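Local coordinates for capsid polyprotein (Turkey astrovirus 2, PDB 3TS3) that forms the projection (spike) domain of an astrovirus capsid polyprotein, whose full-length form probably self-assembles into the icosahedral shell, at the interface of chains A and B. Coordinates in Å, arbitrary orientation; residue numbers count along the deposited sequence, not the author numbering. Chains: chain A/B, Capsid polyprotein.

Contact 1: the interface of chains A and B. Residues chain A 40, 182-184; chain B 149, 186, 205-206.
B:Thr205, close to the C-terminus of its chain, sets its side chain against the loop A:Leu182 to A:Met184 of the other subunit in the two-fold pair of the deposited assembly, probably the spike dimer. Starting at CB, which lies close to the backbone N of A:Met184, the side chain splits into two branches with different jobs. The hydroxyl OG1 gives its hydrogen to the carbonyl O of A:Leu182 at 2.7 Å, coming from above the carbonyl plane, 35° out of it. The same OG1 accepts the backbone N-H of A:Met184 at 2.8 Å, so one hydroxyl bridges two peptide groups spaced two residues apart. With chi1 at 72°, OG1 stands between the backbone N and the carbonyl carbon of its own residue, and CG2 stands anti to the carbonyl carbon and meets CA of A:Lys183 at 3.8 Å.

Beyond this pair of bonds the side chain of A:Met184 bends at chi2 and chi3 and crosses B:Val206 obliquely; its CG touches the CG2 branch of the valine at 3.7 Å. The other valine branch, CG1, faces the carbonyl O of A:Pro40 instead. Farther along the lysine, CB of A:Lys183 rests on CB of B:Thr149.

Two waters carry further polar links. Water 2 joins the carbonyl O of A:Leu182 to the backbone N of B:Thr205, giving that carbonyl a second partner beside the threonine hydroxyl. Water 1 gathers the carbonyl O of A:Met184, the hydroxyl OG1 of B:Thr149 and the backbone N of B:Tyr186; CD2 of the tyrosine ring approaches that same A:Met184 O at 3.2 Å.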
ATOM      1  N   PRO A  40       2.288   5.138   8.048  1.00  6.98           N
ATOM      2  CA  PRO A  40       1.947   6.342   8.804  1.00  7.38           C
ATOM      3  C   PRO A  40       2.716   6.398  10.112  1.00  7.53           C
ATOM      4  O   PRO A  40       3.166   5.385  10.603  1.00  7.41           O
ATOM      5  CB  PRO A  40       0.448   6.180   9.090  1.00  7.76           C
ATOM      6  CG  PRO A  40      -0.014   5.071   8.188  1.00  7.44           C
ATOM      7  CD  PRO A  40       1.177   4.177   8.036  1.00  7.00           C
ATOM      8  N   LEU A 182      -3.040  -2.107  14.668  1.00 11.71           N
ATOM      9  CA  LEU A 182      -3.571  -1.642  13.405  1.00 11.12           C
ATOM     10  C   LEU A 182      -2.795  -2.158  12.200  1.00 10.65           C
ATOM     11  O   LEU A 182      -1.592  -1.992  12.106  1.00 10.41           O
ATOM     12  CB  LEU A 182      -3.623  -0.110  13.405  1.00 10.58           C
ATOM     13  CG  LEU A 182      -4.269   0.595  12.215  1.00 11.73           C
ATOM     14  CD1 LEU A 182      -5.648   0.047  11.956  1.00 12.67           C
ATOM     15  CD2 LEU A 182      -4.309   2.088  12.437  1.00 13.14           C
ATOM     16  N   LYS A 183      -3.510  -2.801  11.287  1.00 10.32           N
ATOM     17  CA  LYS A 183      -2.898  -3.245  10.050  1.00 10.39           C
ATOM     18  C   LYS A 183      -3.462  -2.315   8.973  1.00  9.82           C
ATOM     19  O   LYS A 183      -4.624  -2.395   8.622  1.00 10.81           O
ATOM     20  CB  LYS A 183      -3.226  -4.716   9.772  1.00 10.50           C
ATOM     21  CG  LYS A 183      -3.151  -5.682  10.982  1.00 13.49           C
ATOM     22  CD  LYS A 183      -1.817  -5.690  11.720  1.00 15.18           C
ATOM     23  CE  LYS A 183      -1.805  -6.766  12.824  1.00 16.80           C
ATOM     24  NZ  LYS A 183      -0.786  -6.521  13.883  1.00 19.47           N
ATOM     25  N   MET A 184      -2.630  -1.409   8.476  1.00  9.17           N
ATOM     26  CA  MET A 184      -3.075  -0.397   7.527  1.00  8.60           C
ATOM     27  C   MET A 184      -3.543  -0.928   6.185  1.00  8.45           C
ATOM     28  O   MET A 184      -3.028  -1.906   5.682  1.00  8.60           O
ATOM     29  CB  MET A 184      -1.969   0.621   7.258  1.00  8.79           C
ATOM     30  CG  MET A 184      -1.656   1.513   8.407  1.00 10.03           C
ATOM     31  SD  MET A 184      -3.013   2.635   8.805  1.00 15.15           S
ATOM     32  CE  MET A 184      -3.287   3.433   7.255  1.00 14.27           C
TER
ATOM     33  N   THR B 149      -2.528  -8.282   5.149  1.00  7.96           N
ATOM     34  CA  THR B 149      -2.842  -7.698   6.439  1.00  8.59           C
ATOM     35  C   THR B 149      -3.860  -8.507   7.228  1.00  9.20           C
ATOM     36  O   THR B 149      -4.105  -8.226   8.380  1.00  9.42           O
ATOM     37  CB  THR B 149      -3.241  -6.222   6.320  1.00  8.72           C
ATOM     38  OG1 THR B 149      -4.126  -6.048   5.213  1.00  8.84           O
ATOM     39  CG2 THR B 149      -2.000  -5.369   6.109  1.00  8.83           C
ATOM     40  N   TYR B 186      -1.901  -4.637   1.373  1.00  6.26           N
ATOM     41  CA  TYR B 186      -0.465  -4.600   1.543  1.00  6.28           C
ATOM     42  C   TYR B 186      -0.005  -6.016   1.869  1.00  6.74           C
ATOM     43  O   TYR B 186      -0.730  -6.776   2.485  1.00  6.56           O
ATOM     44  CB  TYR B 186      -0.077  -3.714   2.729  1.00  6.16           C
ATOM     45  CG  TYR B 186      -0.124  -2.218   2.524  1.00  6.78           C
ATOM     46  CD1 TYR B 186       0.856  -1.561   1.809  1.00  8.36           C
ATOM     47  CD2 TYR B 186      -1.124  -1.462   3.099  1.00  8.29           C
ATOM     48  CE1 TYR B 186       0.832  -0.195   1.660  1.00  8.71           C
ATOM     49  CE2 TYR B 186      -1.163  -0.105   2.945  1.00  7.32           C
ATOM     50  CZ  TYR B 186      -0.186   0.526   2.232  1.00  7.04           C
ATOM     51  OH  TYR B 186      -0.235   1.884   2.101  1.00  6.53           O
ATOM     52  N   THR B 205       2.366  -1.977  11.163  1.00  7.35           N
ATOM     53  CA  THR B 205       2.199  -1.234   9.923  1.00  6.81           C
ATOM     54  C   THR B 205       2.225   0.279  10.124  1.00  6.88           C
ATOM     55  O   THR B 205       2.099   1.031   9.170  1.00  7.38           O
ATOM     56  CB  THR B 205       0.909  -1.645   9.195  1.00  6.30           C
ATOM     57  OG1 THR B 205      -0.227  -1.132   9.891  1.00  6.43           O
ATOM     58  CG2 THR B 205       0.809  -3.148   9.136  1.00  6.85           C
ATOM     59  N   VAL B 206       2.388   0.704  11.375  1.00  6.57           N
ATOM     60  CA  VAL B 206       2.426   2.114  11.737  1.00  7.23           C
ATOM     61  C   VAL B 206       3.645   2.369  12.614  1.00  7.40           C
ATOM     62  O   VAL B 206       3.947   1.568  13.477  1.00  8.11           O
ATOM     63  CB  VAL B 206       1.161   2.511  12.545  1.00  7.00           C
ATOM     64  CG1 VAL B 206       1.265   3.936  13.070  1.00  7.57           C
ATOM     65  CG2 VAL B 206      -0.104   2.306  11.706  1.00  7.03           C
TER
HETATM   66  O   HOH W   1      -3.727  -3.796   3.582  1.00  9.89           O
HETATM   67  O   HOH W   2       0.807  -1.494  13.503  1.00 10.87           O

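Contact 2: the interface of chains A and B. Residues chain A 14, 19, 98-101, 104; chain B 3-4.
A capping box at the N-terminal end of the short helix 102-105, with the preceding strand 98-101 of the astrovirus spike domain in chain A, receives B:Leu4 from the N-terminal stretch of the chain B fragment, which packs on chain A across the two-fold interface. The leucine side chain does most of the touching. Its CD2 lies 3.7 Å from the carbonyl O of A:Val98, with CG1 of that valine a little farther off. CD1 is directed toward the helix: it meets CG2 of A:Thr104 at 3.8 Å, the two side chains reaching toward each other tip to tip, with CG2 of A:Thr14 next to it. Lower on the leucine, CB sits by the phenol OH of A:Tyr19, whose side chain crosses it at about a right angle.

The polar groups around the leucine are tied to one another within chain A. A:Tyr19 OH donates to A:Met99 O at 2.7 Å, in the carbonyl plane and on a lone pair, which fixes the phenol end next to the leucine. A:Gln100 OE1 accepts from two hydroxyls, A:Thr14 OG1 and A:Thr104 OG1, each at 2.8 Å and each on a lone pair. The chi1 of A:Thr104, 69°, turns OG1 to A:Gln100 OE1 and to the N-H of A:Thr101, which it accepts at 3.0 Å; CG2 and OG1 both lie against CD1 of the leucine. A:Thr101 OG1 in turn accepts the N-H of A:Thr104 in a nearly straight bond, 176° at the hydrogen, completing the box. The neighbouring B:Tyr3 reaches the same helix start through water 3, which lies 2.8 Å from the phenol OH and 2.6 Å from A:Thr101 OG1.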
ATOM      1  N   THR A  14       6.632  17.788 -10.878  1.00  9.63           N
ATOM      2  CA  THR A  14       5.645  16.868 -11.423  1.00  9.56           C
ATOM      3  C   THR A  14       4.570  17.780 -12.001  1.00  9.74           C
ATOM      4  O   THR A  14       4.216  18.760 -11.381  1.00 10.47           O
ATOM      5  CB  THR A  14       5.079  15.896 -10.384  1.00  9.43           C
ATOM      6  OG1 THR A  14       4.510  16.621  -9.294  1.00  8.69           O
ATOM      7  CG2 THR A  14       6.175  14.983  -9.858  1.00  9.34           C
ATOM      8  N   TYR A  19      -0.954  12.480 -13.248  1.00  8.39           N
ATOM      9  CA  TYR A  19      -0.550  12.626 -14.639  1.00  8.68           C
ATOM     10  C   TYR A  19      -0.204  11.282 -15.274  1.00  9.19           C
ATOM     11  O   TYR A  19       0.041  10.304 -14.593  1.00  8.87           O
ATOM     12  CB  TYR A  19       0.623  13.610 -14.754  1.00  8.59           C
ATOM     13  CG  TYR A  19       1.820  13.191 -13.942  1.00  7.76           C
ATOM     14  CD1 TYR A  19       1.895  13.464 -12.586  1.00  7.94           C
ATOM     15  CD2 TYR A  19       2.860  12.499 -14.527  1.00  7.73           C
ATOM     16  CE1 TYR A  19       2.976  13.055 -11.844  1.00  9.42           C
ATOM     17  CE2 TYR A  19       3.944  12.085 -13.790  1.00  9.16           C
ATOM     18  CZ  TYR A  19       3.994  12.368 -12.446  1.00  9.24           C
ATOM     19  OH  TYR A  19       5.068  11.966 -11.699  1.00  9.96           O
ATOM     20  N   VAL A  98       4.234   4.896  -8.710  1.00  5.73           N
ATOM     21  CA  VAL A  98       4.401   6.017  -7.798  1.00  6.25           C
ATOM     22  C   VAL A  98       4.703   7.273  -8.606  1.00  6.57           C
ATOM     23  O   VAL A  98       5.685   7.339  -9.314  1.00  7.15           O
ATOM     24  CB  VAL A  98       5.551   5.759  -6.811  1.00  5.77           C
ATOM     25  CG1 VAL A  98       5.926   7.038  -6.063  1.00  6.52           C
ATOM     26  CG2 VAL A  98       5.186   4.626  -5.844  1.00  5.74           C
ATOM     27  N   MET A  99       3.811   8.249  -8.517  1.00  6.69           N
ATOM     28  CA  MET A  99       3.973   9.381  -9.384  0.50  6.27           C
ATOM     29  C   MET A  99       3.989  10.656  -8.567  1.00  6.69           C
ATOM     30  O   MET A  99       4.348  11.678  -9.129  1.00  7.59           O
ATOM     31  CB  MET A  99       2.941   9.416 -10.537  0.50  5.92           C
ATOM     32  CG  MET A  99       1.471   9.287 -10.128  0.50  4.96           C
ATOM     33  SD  MET A  99       0.749  10.892  -9.724  0.50  3.55           S
ATOM     34  CE  MET A  99      -0.588  10.436  -8.622  0.50  6.12           C
ATOM     35  N   GLN A 100       3.827  10.545  -7.254  1.00  6.14           N
ATOM     36  CA  GLN A 100       4.144  11.629  -6.329  1.00  5.88           C
ATOM     37  C   GLN A 100       4.695  11.080  -5.040  1.00  6.17           C
ATOM     38  O   GLN A 100       4.350   9.997  -4.624  1.00  6.07           O
ATOM     39  CB  GLN A 100       2.924  12.483  -5.939  1.00  6.31           C
ATOM     40  CG  GLN A 100       2.074  12.995  -7.068  1.00  6.48           C
ATOM     41  CD  GLN A 100       2.612  14.253  -7.715  1.00  8.13           C
ATOM     42  OE1 GLN A 100       3.638  14.797  -7.320  1.00  7.92           O
ATOM     43  NE2 GLN A 100       1.900  14.723  -8.719  1.00  9.17           N
ATOM     44  N   THR A 101       5.549  11.869  -4.406  1.00  6.38           N
ATOM     45  CA  THR A 101       5.902  11.675  -3.020  1.00  6.80           C
ATOM     46  C   THR A 101       5.129  12.772  -2.307  1.00  7.22           C
ATOM     47  O   THR A 101       4.554  13.633  -2.941  1.00  7.70           O
ATOM     48  CB  THR A 101       7.381  11.854  -2.735  1.00  6.67           C
ATOM     49  OG1 THR A 101       7.783  13.163  -3.126  1.00  7.26           O
ATOM     50  CG2 THR A 101       8.200  10.831  -3.491  1.00  6.64           C
ATOM     51  N   THR A 104       6.802  16.098  -3.426  1.00  7.50           N
ATOM     52  CA  THR A 104       6.401  16.589  -4.744  1.00  7.53           C
ATOM     53  C   THR A 104       4.929  17.027  -4.769  1.00  8.00           C
ATOM     54  O   THR A 104       4.542  17.938  -5.484  1.00  8.51           O
ATOM     55  CB  THR A 104       6.722  15.610  -5.893  1.00  8.02           C
ATOM     56  OG1 THR A 104       5.897  14.455  -5.789  1.00  7.15           O
ATOM     57  CG2 THR A 104       8.190  15.196  -5.872  1.00  7.40           C
TER
ATOM     58  N   TYR B   3      13.274  10.942 -11.172  1.00 11.53           N
ATOM     59  CA  TYR B   3      12.919   9.610 -10.713  1.00 10.14           C
ATOM     60  C   TYR B   3      11.411   9.304 -10.699  1.00  9.49           C
ATOM     61  O   TYR B   3      11.031   8.202 -10.391  1.00  8.96           O
ATOM     62  CB  TYR B   3      13.526   9.359  -9.329  1.00  9.85           C
ATOM     63  CG  TYR B   3      13.076  10.369  -8.309  1.00  8.98           C
ATOM     64  CD1 TYR B   3      12.019  10.099  -7.459  1.00  8.69           C
ATOM     65  CD2 TYR B   3      13.692  11.599  -8.209  1.00  8.87           C
ATOM     66  CE1 TYR B   3      11.597  11.019  -6.537  1.00  8.13           C
ATOM     67  CE2 TYR B   3      13.272  12.522  -7.291  1.00  9.19           C
ATOM     68  CZ  TYR B   3      12.220  12.230  -6.461  1.00  9.11           C
ATOM     69  OH  TYR B   3      11.804  13.159  -5.544  1.00  9.77           O
ATOM     70  N   LEU B   4      10.576  10.286 -11.026  1.00  9.24           N
ATOM     71  CA  LEU B   4       9.124  10.090 -11.088  1.00  9.17           C
ATOM     72  C   LEU B   4       8.607  10.320 -12.500  1.00  9.43           C
ATOM     73  O   LEU B   4       9.019  11.264 -13.140  1.00 10.28           O
ATOM     74  CB  LEU B   4       8.402  11.056 -10.152  1.00  9.28           C
ATOM     75  CG  LEU B   4       8.713  10.965  -8.664  1.00  8.47           C
ATOM     76  CD1 LEU B   4       7.884  11.985  -7.905  1.00  8.68           C
ATOM     77  CD2 LEU B   4       8.423   9.573  -8.146  1.00  9.37           C
TER
HETATM   78  O   HOH W   3      10.319  13.710  -3.208  1.00  9.03           O

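Contact 1 and contact 2 have their C-alpha centres about 23 Å apart on one two-fold interface, and they share no residues. Each draws on a terminal stretch of chain B: residues near the C-terminus in contact 1, the N-terminal stretch in contact 2. The two ends of this fragment thus both pack on the partner chain, at separate points along the interface. Symmetry supplies a twin of each contact with the chains exchanged, so each of these patches occurs twice in the interface. Such spaced-apart contacts may help hold the two subunits in a fixed relation, consistent with a dimeric capsid spike.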